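Local coordinates for protein queuine lyase ([Clostridium] spiroforme DSM 1552, PDB 6P78) that is a radical SAM enzyme that carries a [4Fe-4S] cluster, binds S-adenosylmethionine and queuine, and probably cleaves a carbon-nitrogen bond of queuine in queuosine salvage, at residues 125-130 with 138-143; 145-150 with 160-165; 187-192 with 219-224; 191-196 with 203-208. One frame throughout, in Å; residues are numbered along the deposited sequence.

Interaction 1: residues 125-130 with 138-143; sequences KKIKAL and IIVKTG. With SAM (S-adenosylmethionine), chain D.
Ile127, on the helix that continues to residue 134, meets Val140 of the strand through two methyl pairs. In the conformer described here its CG2 lies 3.8 Å from Val140 CG2 and its CD1 4.0 Å from Val140 CG1, and the two side chains run past each other in opposite senses. The pairing uses both branches of Val140: CG1 stands anti to the backbone N (chi1 -176°), which turns CG2 back beside that nitrogen. One turn further on, Leu130 leans toward Ile138, whose CD1 approaches Leu130 O at 4.1 Å and is 4.5 Å from Leu130 CG, a looser touch.

Past the strand end the chain reaches the cofactor, where Gly143 N donates to the carboxylate atom O of S-adenosylmethionine at 2.8 Å with an N-H...O angle of 147°. Two residues earlier, Lys141 NZ bonds to queuine and forms a salt bridge with Glu85. The packing itself belongs to the beta-alpha-beta unit of strand 114-118, helix 127-134 and strand 137-141: the helix rests on the sheet, Leu130 and Ile138 both also touch Ile117 of the adjoining parallel strand, and Phe93 and Phe172 from loops pack against Ile127 and Val140.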
# COMPACT_ATOMS: atom_id res chain seq x y z
N LYS A 125 -3.98 -14.34 7.59
CA LYS A 125 -3.51 -15.34 8.54
C LYS A 125 -2.00 -15.58 8.46
O LYS A 125 -1.45 -16.25 9.33
CB LYS A 125 -4.27 -16.66 8.32
CG LYS A 125 -5.77 -16.53 8.50
CD LYS A 125 -6.11 -16.31 9.95
CE LYS A 125 -7.61 -16.30 10.15
NZ LYS A 125 -8.01 -14.94 10.55
N LYS A 126 -1.32 -15.04 7.45
CA LYS A 126 0.12 -15.21 7.32
C LYS A 126 0.91 -14.11 8.03
O LYS A 126 2.13 -14.23 8.18
CB LYS A 126 0.53 -15.23 5.84
CG LYS A 126 0.05 -16.46 5.09
CD LYS A 126 0.69 -16.59 3.73
CE LYS A 126 1.78 -17.65 3.73
NZ LYS A 126 1.22 -19.03 3.80
N ILE A 127 0.23 -13.05 8.48
CA ILE A 127 0.92 -11.88 9.01
C ILE A 127 1.62 -12.20 10.33
O ILE A 127 2.75 -11.74 10.57
CB ILE A 127 -0.08 -10.71 9.16
CG1 ILE A 127 -0.76 -10.40 7.82
CG2 ILE A 127 0.62 -9.46 9.70
CD1 ILE A 127 0.16 -9.96 6.75
N LYS A 128 0.96 -12.96 11.21
CA LYS A 128 1.53 -13.22 12.53
C LYS A 128 2.90 -13.88 12.41
O LYS A 128 3.85 -13.50 13.11
CB LYS A 128 0.58 -14.09 13.35
CG LYS A 128 1.17 -14.56 14.67
CD LYS A 128 0.10 -15.04 15.68
CE LYS A 128 -1.22 -15.43 15.02
NZ LYS A 128 -1.14 -16.74 14.30
N ALA A 129 3.03 -14.89 11.54
CA ALA A 129 4.31 -15.57 11.39
C ALA A 129 5.37 -14.64 10.81
O ALA A 129 6.55 -14.76 11.16
CB ALA A 129 4.16 -16.81 10.52
N LEU A 130 4.97 -13.73 9.92
CA LEU A 130 5.91 -12.74 9.39
C LEU A 130 6.40 -11.82 10.50
O LEU A 130 7.60 -11.56 10.60
CB LEU A 130 5.26 -11.93 8.27
CG LEU A 130 6.27 -11.06 7.52
CD1 LEU A 130 7.31 -11.94 6.84
CD2 LEU A 130 5.57 -10.22 6.51
N ILE A 138 6.51 -3.91 12.43
CA ILE A 138 6.03 -3.95 11.05
C ILE A 138 4.70 -3.21 10.99
O ILE A 138 3.82 -3.45 11.83
CB ILE A 138 5.86 -5.38 10.54
CG1 ILE A 138 7.17 -6.15 10.68
CG2 ILE A 138 5.36 -5.37 9.10
CD1 ILE A 138 7.16 -7.49 10.06
N ILE A 139 4.59 -2.28 10.05
CA ILE A 139 3.32 -1.63 9.75
C ILE A 139 2.78 -2.31 8.50
O ILE A 139 3.35 -2.17 7.41
CB ILE A 139 3.48 -0.12 9.54
CG1 ILE A 139 4.25 0.52 10.69
CG2 ILE A 139 2.07 0.53 9.32
CD1 ILE A 139 3.63 0.35 12.00
N VAL A 140 1.68 -3.05 8.63
CA VAL A 140 1.14 -3.79 7.49
C VAL A 140 0.03 -2.97 6.86
O VAL A 140 -1.02 -2.75 7.48
CB VAL A 140 0.62 -5.18 7.89
CG1 VAL A 140 0.18 -5.92 6.64
CG2 VAL A 140 1.73 -5.96 8.64
N LYS A 141 0.26 -2.51 5.63
CA LYS A 141 -0.71 -1.78 4.83
C LYS A 141 -1.59 -2.73 4.03
O LYS A 141 -1.15 -3.80 3.60
CB LYS A 141 0.03 -0.82 3.88
CG LYS A 141 0.87 0.20 4.61
CD LYS A 141 1.82 0.96 3.69
CE LYS A 141 1.14 1.56 2.48
NZ LYS A 141 2.02 2.66 1.95
N THR A 142 -2.87 -2.36 3.84
CA THR A 142 -3.74 -3.22 3.04
C THR A 142 -4.73 -2.35 2.28
O THR A 142 -5.17 -1.31 2.77
CB THR A 142 -4.45 -4.26 3.93
OG1 THR A 142 -5.01 -5.29 3.13
CG2 THR A 142 -5.56 -3.63 4.81
N GLY A 143 -5.08 -2.79 1.06
CA GLY A 143 -5.87 -1.99 0.14
C GLY A 143 -7.37 -2.14 0.36
O GLY A 143 -8.07 -2.73 -0.47
N SAM D . -2.42 -5.90 -3.06
CA SAM D . -2.68 -5.26 -1.78
C SAM D . -4.16 -4.94 -1.67
O SAM D . -4.72 -4.98 -0.57
OXT SAM D . -4.84 -4.67 -2.67
CB SAM D . -1.81 -4.01 -1.64
CG SAM D . -2.36 -2.69 -2.19
SD SAM D . -2.07 -2.36 -3.95
CE SAM D . -0.43 -3.10 -4.21
C5' SAM D . -1.66 -0.59 -4.05
C4' SAM D . -2.72 0.51 -3.80
O4' SAM D . -2.62 1.55 -4.76
C3' SAM D . -4.18 0.07 -3.86
O3' SAM D . -4.62 -0.51 -2.64
C2' SAM D . -4.90 1.38 -4.16
O2' SAM D . -5.24 2.05 -2.94
C1' SAM D . -3.86 2.21 -4.92
N9 SAM D . -4.21 2.38 -6.36
C8 SAM D . -4.30 1.42 -7.35
N7 SAM D . -4.65 2.02 -8.51
C5 SAM D . -4.80 3.35 -8.28
C6 SAM D . -5.16 4.42 -9.09
N6 SAM D . -5.43 4.25 -10.38
N1 SAM D . -5.23 5.68 -8.54
C2 SAM D . -4.96 5.88 -7.21
N3 SAM D . -4.61 4.83 -6.41
C4 SAM D . -4.52 3.58 -6.94

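Interaction 2: residues 145-150 with 160-165; sequences ETFNDE and IHFDKI. With SAM (S-adenosylmethionine), chain D.
Phe147 presents the CD1 side of its ring to two side chains of 160-165. Phe162 CZ comes to its edge, near the ring plane, 4.0 Å from Phe147 CD1, while the CD1 methyl of Ile165 approaches obliquely at 3.7 Å from the same Phe147 CD1. Both partners cross Phe147 at about a right angle. Phe162 CG sits between its own backbone N and carbonyl carbon (chi1 50°), and Ile160 CG2 lies in plane at the edge of the Phe162 ring.

The loop that carries Phe147 is pinned by polar bonds. Thr146 OG1 accepts from Asn148 N at 3.1 Å, an ST turn, and Asn148 then serves as N-cap of helix 149-155, its OD1 accepting from Met151 N. Asp192 of helix 186-199 holds Thr146 OG1 and Phe147 N.

At the start of this loop the Glu145 carboxylate grips the ribose diol of S-adenosylmethionine with one oxygen for each hydroxyl: O3' donates to Glu145 OE1 at 2.5 Å and O2' to Glu145 OE2 at 2.6 Å. Lys158 also forms a salt bridge with OE1. The arrangement is a bidentate clasp of a carboxylate on the ribose diol, within the S-adenosylmethionine site of this radical SAM core.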
# COMPACT_ATOMS: atom_id res chain seq x y z
N GLU A 145 -9.48 0.25 0.23
CA GLU A 145 -10.02 1.22 -0.73
C GLU A 145 -11.21 2.01 -0.19
O GLU A 145 -11.23 3.24 -0.27
CB GLU A 145 -10.40 0.55 -2.06
CG GLU A 145 -9.42 -0.53 -2.58
CD GLU A 145 -7.95 -0.09 -2.68
OE1 GLU A 145 -7.09 -0.95 -3.01
OE2 GLU A 145 -7.61 1.09 -2.42
N THR A 146 -12.25 1.32 0.31
CA THR A 146 -13.38 1.99 0.94
C THR A 146 -14.00 1.01 1.93
O THR A 146 -14.01 -0.20 1.70
CB THR A 146 -14.46 2.42 -0.07
OG1 THR A 146 -15.60 2.94 0.66
CG2 THR A 146 -14.91 1.23 -0.86
N PHE A 147 -14.47 1.54 3.05
CA PHE A 147 -15.11 0.66 4.02
C PHE A 147 -16.53 0.31 3.61
O PHE A 147 -17.17 -0.50 4.28
CB PHE A 147 -15.09 1.31 5.40
CG PHE A 147 -13.71 1.40 5.97
CD1 PHE A 147 -13.11 0.27 6.52
CD2 PHE A 147 -13.00 2.58 5.90
CE1 PHE A 147 -11.82 0.32 7.01
CE2 PHE A 147 -11.69 2.64 6.41
CZ PHE A 147 -11.13 1.52 6.97
N ASN A 148 -17.04 0.91 2.53
CA ASN A 148 -18.37 0.58 2.03
C ASN A 148 -18.32 -0.79 1.34
O ASN A 148 -17.61 -0.99 0.35
CB ASN A 148 -18.88 1.67 1.09
CG ASN A 148 -20.25 1.39 0.58
OD1 ASN A 148 -20.43 0.68 -0.41
ND2 ASN A 148 -21.25 1.95 1.26
N ASP A 149 -19.05 -1.76 1.91
CA ASP A 149 -18.91 -3.15 1.46
C ASP A 149 -19.26 -3.31 -0.01
O ASP A 149 -18.54 -3.96 -0.77
CB ASP A 149 -19.82 -4.06 2.29
CG ASP A 149 -19.41 -4.15 3.74
OD1 ASP A 149 -18.28 -3.73 4.11
OD2 ASP A 149 -20.25 -4.66 4.53
N GLU A 150 -20.38 -2.72 -0.44
CA GLU A 150 -20.82 -2.92 -1.82
C GLU A 150 -19.89 -2.26 -2.82
O GLU A 150 -19.60 -2.83 -3.88
CB GLU A 150 -22.25 -2.42 -1.99
CG GLU A 150 -23.25 -3.29 -1.28
CD GLU A 150 -23.46 -2.90 0.17
OE1 GLU A 150 -22.75 -2.01 0.69
OE2 GLU A 150 -24.37 -3.50 0.80
N ILE A 160 -12.71 -8.41 -0.28
CA ILE A 160 -12.25 -8.11 1.08
C ILE A 160 -13.47 -8.13 1.98
O ILE A 160 -14.32 -7.24 1.89
CB ILE A 160 -11.53 -6.76 1.16
CG1 ILE A 160 -10.20 -6.80 0.39
CG2 ILE A 160 -11.29 -6.33 2.62
CD1 ILE A 160 -9.58 -5.39 0.24
N HIS A 161 -13.57 -9.13 2.84
CA HIS A 161 -14.78 -9.37 3.62
C HIS A 161 -14.43 -9.37 5.09
O HIS A 161 -13.65 -10.21 5.54
CB HIS A 161 -15.42 -10.69 3.21
CG HIS A 161 -15.87 -10.71 1.79
ND1 HIS A 161 -17.14 -10.35 1.41
CD2 HIS A 161 -15.20 -10.99 0.65
CE1 HIS A 161 -17.25 -10.45 0.10
NE2 HIS A 161 -16.08 -10.82 -0.39
N PHE A 162 -15.00 -8.43 5.84
CA PHE A 162 -14.84 -8.38 7.29
C PHE A 162 -16.17 -8.00 7.91
O PHE A 162 -16.96 -7.27 7.31
CB PHE A 162 -13.73 -7.38 7.72
CG PHE A 162 -13.87 -6.02 7.08
CD1 PHE A 162 -14.65 -5.04 7.67
CD2 PHE A 162 -13.23 -5.73 5.89
CE1 PHE A 162 -14.81 -3.80 7.08
CE2 PHE A 162 -13.38 -4.48 5.31
CZ PHE A 162 -14.17 -3.52 5.90
N ASP A 163 -16.41 -8.53 9.10
CA ASP A 163 -17.67 -8.33 9.81
C ASP A 163 -17.65 -7.07 10.69
O ASP A 163 -18.69 -6.41 10.84
CB ASP A 163 -17.96 -9.56 10.67
CG ASP A 163 -19.38 -9.59 11.24
OD1 ASP A 163 -20.34 -9.36 10.48
OD2 ASP A 163 -19.53 -9.87 12.45
N LYS A 164 -16.50 -6.74 11.26
CA LYS A 164 -16.29 -5.64 12.20
C LYS A 164 -14.98 -4.96 11.83
O LYS A 164 -14.06 -5.62 11.35
CB LYS A 164 -16.18 -6.11 13.65
CG LYS A 164 -17.43 -6.78 14.25
CD LYS A 164 -18.64 -5.87 14.26
CE LYS A 164 -19.26 -5.81 15.64
NZ LYS A 164 -20.23 -6.91 15.87
N ILE A 165 -14.86 -3.65 12.10
CA ILE A 165 -13.60 -2.96 11.81
C ILE A 165 -12.48 -3.56 12.64
O ILE A 165 -11.34 -3.70 12.17
CB ILE A 165 -13.73 -1.44 12.07
CG1 ILE A 165 -14.84 -0.84 11.20
CG2 ILE A 165 -12.41 -0.74 11.82
CD1 ILE A 165 -14.55 -0.93 9.73
N SAM D . -2.42 -5.90 -3.06
CA SAM D . -2.68 -5.26 -1.78
C SAM D . -4.16 -4.94 -1.67
O SAM D . -4.72 -4.98 -0.57
OXT SAM D . -4.84 -4.67 -2.67
CB SAM D . -1.81 -4.01 -1.64
CG SAM D . -2.36 -2.69 -2.19
SD SAM D . -2.07 -2.36 -3.95
CE SAM D . -0.43 -3.10 -4.21
C5' SAM D . -1.66 -0.59 -4.05
C4' SAM D . -2.72 0.51 -3.80
O4' SAM D . -2.62 1.55 -4.76
C3' SAM D . -4.18 0.07 -3.86
O3' SAM D . -4.62 -0.51 -2.64
C2' SAM D . -4.90 1.38 -4.16
O2' SAM D . -5.24 2.05 -2.94
C1' SAM D . -3.86 2.21 -4.92
N9 SAM D . -4.21 2.38 -6.36
C8 SAM D . -4.30 1.42 -7.35
N7 SAM D . -4.65 2.02 -8.51
C5 SAM D . -4.80 3.35 -8.28
C6 SAM D . -5.16 4.42 -9.09
N6 SAM D . -5.43 4.25 -10.38
N1 SAM D . -5.23 5.68 -8.54
C2 SAM D . -4.96 5.88 -7.21
N3 SAM D . -4.61 4.83 -6.41
C4 SAM D . -4.52 3.58 -6.94

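Interaction 3: residues 187-192 with 219-224; sequences EMIRKD and EELIKW
This is a helix-helix contact on the outer side of the smaller parallel sheet, between helix 186-199 and helix 219-228. The short segments run in broadly the same direction at 41°, with their axes 11.8 Å apart, a wide spacing bridged by the large Trp224 side chain. Trp224 reaches across with CG anti to its backbone N (chi1 159°) and presents the rim of its six-membered ring. Ile189 CG2 lies at that rim, near the ring plane, 3.8 Å from Trp224 CZ3. The other branch of Ile189 ends in CD1, which meets Leu221 CD1 at 4.0 Å, so this one isoleucine is wedged between two residues of the same helical face.

Arg190 crosses the indole at about a right angle, its chain extended from CG to NE. The guanidinium and ring planes stand 86° apart: Trp224 CZ2 lies over one face of the guanidinium, with Arg190 NE 3.9 Å from CZ2. This is an edge approach to the indole, unlike a cation laid on its face; Lys186 supplies the cation-pi partner of Trp224. A water in both planes makes a tentative bridge, accepting over a very short 2.5 Å from Arg190 NH1 and weakly over 3.4 Å from Trp224 NE1.

Helices 186-199 and 219-228 follow strands 178-179 and 203-207 in consecutive beta-alpha-beta units, an arrangement consistent with the partial beta/alpha barrel of radical SAM cores.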
# COMPACT_ATOMS: atom_id res chain seq x y z
N GLU A 187 -21.16 11.09 1.10
CA GLU A 187 -21.43 10.34 2.32
C GLU A 187 -20.48 9.16 2.45
O GLU A 187 -20.02 8.83 3.55
CB GLU A 187 -22.88 9.87 2.33
CG GLU A 187 -23.89 11.02 2.53
CD GLU A 187 -24.26 11.79 1.26
OE1 GLU A 187 -23.88 11.37 0.13
OE2 GLU A 187 -24.95 12.84 1.40
N MET A 188 -20.18 8.50 1.34
CA MET A 188 -19.30 7.34 1.40
C MET A 188 -17.90 7.75 1.81
O MET A 188 -17.28 7.13 2.68
CB MET A 188 -19.28 6.64 0.04
CG MET A 188 -18.58 5.30 0.06
SD MET A 188 -18.40 4.67 -1.64
CE MET A 188 -20.09 4.42 -2.12
N ILE A 189 -17.41 8.84 1.22
CA ILE A 189 -16.05 9.31 1.50
C ILE A 189 -15.96 9.84 2.93
O ILE A 189 -15.00 9.56 3.66
CB ILE A 189 -15.67 10.37 0.46
CG1 ILE A 189 -15.54 9.69 -0.91
CG2 ILE A 189 -14.36 11.09 0.83
CD1 ILE A 189 -15.50 10.63 -2.06
N ARG A 190 -16.98 10.60 3.35
CA ARG A 190 -17.03 11.10 4.72
C ARG A 190 -16.92 9.96 5.72
O ARG A 190 -16.17 10.05 6.70
CB ARG A 190 -18.34 11.85 4.96
CG ARG A 190 -18.43 13.21 4.31
CD ARG A 190 -19.74 13.92 4.72
NE ARG A 190 -19.84 15.25 4.14
CZ ARG A 190 -20.82 15.64 3.34
NH1 ARG A 190 -20.84 16.87 2.85
NH2 ARG A 190 -21.81 14.80 3.04
N LYS A 191 -17.68 8.87 5.49
CA LYS A 191 -17.64 7.75 6.43
C LYS A 191 -16.28 7.07 6.42
O LYS A 191 -15.79 6.64 7.48
CB LYS A 191 -18.75 6.73 6.12
CG LYS A 191 -18.92 5.78 7.31
CD LYS A 191 -20.21 4.98 7.27
CE LYS A 191 -20.27 3.99 8.42
NZ LYS A 191 -19.66 2.67 8.09
N ASP A 192 -15.64 6.96 5.26
CA ASP A 192 -14.32 6.36 5.22
C ASP A 192 -13.32 7.15 6.06
O ASP A 192 -12.50 6.56 6.77
CB ASP A 192 -13.82 6.24 3.77
CG ASP A 192 -14.46 5.10 3.02
OD1 ASP A 192 -14.96 4.16 3.68
OD2 ASP A 192 -14.49 5.16 1.78
N GLU A 219 -14.52 13.90 -11.15
CA GLU A 219 -13.78 15.14 -10.93
C GLU A 219 -14.46 16.03 -9.90
O GLU A 219 -13.78 16.77 -9.17
CB GLU A 219 -13.60 15.91 -12.24
CG GLU A 219 -12.77 15.18 -13.30
CD GLU A 219 -11.32 14.95 -12.88
OE1 GLU A 219 -10.83 15.67 -11.98
OE2 GLU A 219 -10.67 14.04 -13.47
N GLU A 220 -15.79 16.00 -9.83
CA GLU A 220 -16.48 16.86 -8.87
C GLU A 220 -16.19 16.42 -7.45
O GLU A 220 -16.03 17.27 -6.56
CB GLU A 220 -17.99 16.87 -9.11
CG GLU A 220 -18.37 17.39 -10.48
CD GLU A 220 -18.99 16.31 -11.34
OE1 GLU A 220 -20.23 16.32 -11.50
OE2 GLU A 220 -18.23 15.42 -11.81
N LEU A 221 -16.18 15.11 -7.20
CA LEU A 221 -15.88 14.62 -5.85
C LEU A 221 -14.45 14.93 -5.47
O LEU A 221 -14.16 15.22 -4.31
CB LEU A 221 -16.10 13.11 -5.75
CG LEU A 221 -17.54 12.65 -5.66
CD1 LEU A 221 -17.53 11.14 -5.49
CD2 LEU A 221 -18.25 13.35 -4.50
N ILE A 222 -13.54 14.83 -6.43
CA ILE A 222 -12.15 15.10 -6.11
C ILE A 222 -11.98 16.57 -5.77
O ILE A 222 -11.29 16.93 -4.80
CB ILE A 222 -11.24 14.66 -7.26
CG1 ILE A 222 -11.26 13.14 -7.42
CG2 ILE A 222 -9.78 15.19 -7.06
CD1 ILE A 222 -10.50 12.64 -8.64
N LYS A 223 -12.62 17.45 -6.55
CA LYS A 223 -12.58 18.88 -6.25
C LYS A 223 -13.13 19.15 -4.85
O LYS A 223 -12.58 19.96 -4.10
CB LYS A 223 -13.38 19.64 -7.31
CG LYS A 223 -13.35 21.15 -7.20
CD LYS A 223 -14.07 21.76 -8.42
CE LYS A 223 -14.20 23.26 -8.31
NZ LYS A 223 -12.88 23.89 -8.59
N TRP A 224 -14.23 18.49 -4.51
CA TRP A 224 -14.84 18.72 -3.21
C TRP A 224 -13.92 18.22 -2.10
O TRP A 224 -13.68 18.92 -1.10
CB TRP A 224 -16.20 18.03 -3.14
CG TRP A 224 -16.68 17.77 -1.74
CD1 TRP A 224 -17.32 18.65 -0.92
CD2 TRP A 224 -16.59 16.53 -1.02
NE1 TRP A 224 -17.62 18.05 0.27
CE2 TRP A 224 -17.19 16.75 0.24
CE3 TRP A 224 -16.07 15.26 -1.31
CZ2 TRP A 224 -17.27 15.75 1.21
CZ3 TRP A 224 -16.15 14.27 -0.34
CH2 TRP A 224 -16.74 14.52 0.91
O HOH W 1 -18.95 18.45 3.35

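Interaction 4: residues 191-196 with 203-208; sequences KDIEIL and GTINIY. With SAM (S-adenosylmethionine), chain D.
Helix 191-196 runs nearly antiparallel to strand 203-207, at 161° with 10.9 Å between the axes, as expected for the helix and second strand of a beta-alpha-beta unit; here that unit is strand 178-179, helix 186-199 and strand 203-207. The backbones come nearest where the chain turns back, with Leu196 CA 7.3 Å from Gly203 CA.

Ile205 carries the packing through a single methyl. Its CD1 meets Ile193 CD1 at 3.8 Å, the two side chains crossing at about a right angle, and also Leu196 CD2 at 3.7 Å. Leu196 reaches this point because its CG is anti to the backbone N (chi1 177°); its other methyl, CD1, packs on Gly203 CA at 4.2 Å, where the glycine has no side chain. Phe225 and Leu232 from later helices close round Ile193 and Ile205.

Asn206 on the other face of the strand, and Tyr208 just past its end, serve the cofactor. Asn206, which also touches queuine, sends ND2 to the ribose O2' of S-adenosylmethionine in a weak hydrogen bond. Tyr208, whose OH is bonded to Ile215 O, approaches the exocyclic amine, with its CE1 3.3 Å from N6 of S-adenosylmethionine.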
# COMPACT_ATOMS: atom_id res chain seq x y z
N LYS A 191 -17.68 8.87 5.49
CA LYS A 191 -17.64 7.75 6.43
C LYS A 191 -16.28 7.07 6.42
O LYS A 191 -15.79 6.64 7.48
CB LYS A 191 -18.75 6.73 6.12
CG LYS A 191 -18.92 5.78 7.31
CD LYS A 191 -20.21 4.98 7.27
CE LYS A 191 -20.27 3.99 8.42
NZ LYS A 191 -19.66 2.67 8.09
N ASP A 192 -15.64 6.96 5.26
CA ASP A 192 -14.32 6.36 5.22
C ASP A 192 -13.32 7.15 6.06
O ASP A 192 -12.50 6.56 6.77
CB ASP A 192 -13.82 6.24 3.77
CG ASP A 192 -14.46 5.10 3.02
OD1 ASP A 192 -14.96 4.16 3.68
OD2 ASP A 192 -14.49 5.16 1.78
N ILE A 193 -13.39 8.48 6.01
CA ILE A 193 -12.43 9.27 6.78
C ILE A 193 -12.79 9.20 8.26
O ILE A 193 -11.89 9.14 9.11
CB ILE A 193 -12.34 10.73 6.28
CG1 ILE A 193 -11.99 10.78 4.80
CG2 ILE A 193 -11.35 11.55 7.15
CD1 ILE A 193 -10.70 10.07 4.43
N GLU A 194 -14.08 9.15 8.59
CA GLU A 194 -14.47 8.96 9.99
C GLU A 194 -13.89 7.67 10.55
O GLU A 194 -13.42 7.63 11.69
CB GLU A 194 -16.00 8.94 10.13
CG GLU A 194 -16.66 10.30 9.96
CD GLU A 194 -18.18 10.20 9.79
OE1 GLU A 194 -18.81 11.21 9.40
OE2 GLU A 194 -18.74 9.10 10.04
N ILE A 195 -13.98 6.59 9.77
CA ILE A 195 -13.50 5.29 10.24
C ILE A 195 -11.98 5.30 10.33
O ILE A 195 -11.40 4.86 11.33
CB ILE A 195 -13.99 4.18 9.29
CG1 ILE A 195 -15.48 3.90 9.49
CG2 ILE A 195 -13.17 2.91 9.50
CD1 ILE A 195 -16.09 3.15 8.30
N LEU A 196 -11.31 5.82 9.31
CA LEU A 196 -9.86 5.90 9.33
C LEU A 196 -9.37 6.62 10.58
O LEU A 196 -8.50 6.12 11.32
CB LEU A 196 -9.37 6.65 8.08
CG LEU A 196 -7.85 6.85 8.03
CD1 LEU A 196 -7.16 5.51 7.81
CD2 LEU A 196 -7.51 7.84 6.94
N GLY A 203 -2.34 5.21 7.76
CA GLY A 203 -3.19 4.98 6.61
C GLY A 203 -2.67 5.81 5.47
O GLY A 203 -1.78 6.65 5.63
N THR A 204 -3.23 5.55 4.29
CA THR A 204 -2.82 6.23 3.06
C THR A 204 -4.07 6.68 2.32
O THR A 204 -4.99 5.89 2.13
CB THR A 204 -2.00 5.28 2.17
OG1 THR A 204 -0.91 4.74 2.93
CG2 THR A 204 -1.45 6.02 0.99
N ILE A 205 -4.10 7.95 1.91
CA ILE A 205 -5.19 8.52 1.12
C ILE A 205 -4.72 8.67 -0.31
O ILE A 205 -3.83 9.49 -0.60
CB ILE A 205 -5.64 9.89 1.66
CG1 ILE A 205 -6.05 9.78 3.13
CG2 ILE A 205 -6.78 10.41 0.81
CD1 ILE A 205 -7.21 8.88 3.35
N ASN A 206 -5.29 7.90 -1.23
CA ASN A 206 -4.87 7.91 -2.63
C ASN A 206 -5.95 8.57 -3.48
O ASN A 206 -7.02 8.00 -3.68
CB ASN A 206 -4.61 6.48 -3.11
CG ASN A 206 -3.45 5.83 -2.39
OD1 ASN A 206 -2.33 6.36 -2.38
ND2 ASN A 206 -3.70 4.67 -1.80
N ILE A 207 -5.67 9.76 -4.00
CA ILE A 207 -6.57 10.35 -4.98
C ILE A 207 -6.51 9.55 -6.27
O ILE A 207 -5.43 9.30 -6.83
CB ILE A 207 -6.22 11.82 -5.24
CG1 ILE A 207 -6.24 12.61 -3.94
CG2 ILE A 207 -7.22 12.42 -6.25
CD1 ILE A 207 -7.60 12.59 -3.24
N TYR A 208 -7.68 9.14 -6.77
CA TYR A 208 -7.72 8.19 -7.88
C TYR A 208 -7.13 8.80 -9.15
O TYR A 208 -7.42 9.95 -9.50
CB TYR A 208 -9.16 7.73 -8.13
CG TYR A 208 -9.20 6.61 -9.12
CD1 TYR A 208 -8.66 5.37 -8.80
CD2 TYR A 208 -9.72 6.80 -10.40
CE1 TYR A 208 -8.63 4.34 -9.73
CE2 TYR A 208 -9.71 5.77 -11.34
CZ TYR A 208 -9.17 4.54 -10.99
OH TYR A 208 -9.16 3.51 -11.92
N SAM D . -2.42 -5.90 -3.06
CA SAM D . -2.68 -5.26 -1.78
C SAM D . -4.16 -4.94 -1.67
O SAM D . -4.72 -4.98 -0.57
OXT SAM D . -4.84 -4.67 -2.67
CB SAM D . -1.81 -4.01 -1.64
CG SAM D . -2.36 -2.69 -2.19
SD SAM D . -2.07 -2.36 -3.95
CE SAM D . -0.43 -3.10 -4.21
C5' SAM D . -1.66 -0.59 -4.05
C4' SAM D . -2.72 0.51 -3.80
O4' SAM D . -2.62 1.55 -4.76
C3' SAM D . -4.18 0.07 -3.86
O3' SAM D . -4.62 -0.51 -2.64
C2' SAM D . -4.90 1.38 -4.16
O2' SAM D . -5.24 2.05 -2.94
C1' SAM D . -3.86 2.21 -4.92
N9 SAM D . -4.21 2.38 -6.36
C8 SAM D . -4.30 1.42 -7.35
N7 SAM D . -4.65 2.02 -8.51
C5 SAM D . -4.80 3.35 -8.28
C6 SAM D . -5.16 4.42 -9.09
N6 SAM D . -5.43 4.25 -10.38
N1 SAM D . -5.23 5.68 -8.54
C2 SAM D . -4.96 5.88 -7.21
N3 SAM D . -4.61 4.83 -6.41
C4 SAM D . -4.52 3.58 -6.94

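From the N terminus, interaction 1 closes the short turn between helix 127-134 and strand 137-141, an edge strand of the larger sheet. Interaction 2 follows in series and closes the loop around helix 149-155; the two touch where Gly143 O packs on Ile160 CD1. Helix 186-199 then starts two contacts: interaction 4 closes the short connection to strand 203-207, and lies within the longer loop closed by interaction 3 at helix 219-228. Asp192, shared by interactions 3 and 4, ties them to interaction 2 through Thr146 and Phe147. Interactions 1, 2 and 4 each include residues that touch S-adenosylmethionine, so the ends of both sheets and the loop of interaction 2 contribute to its site.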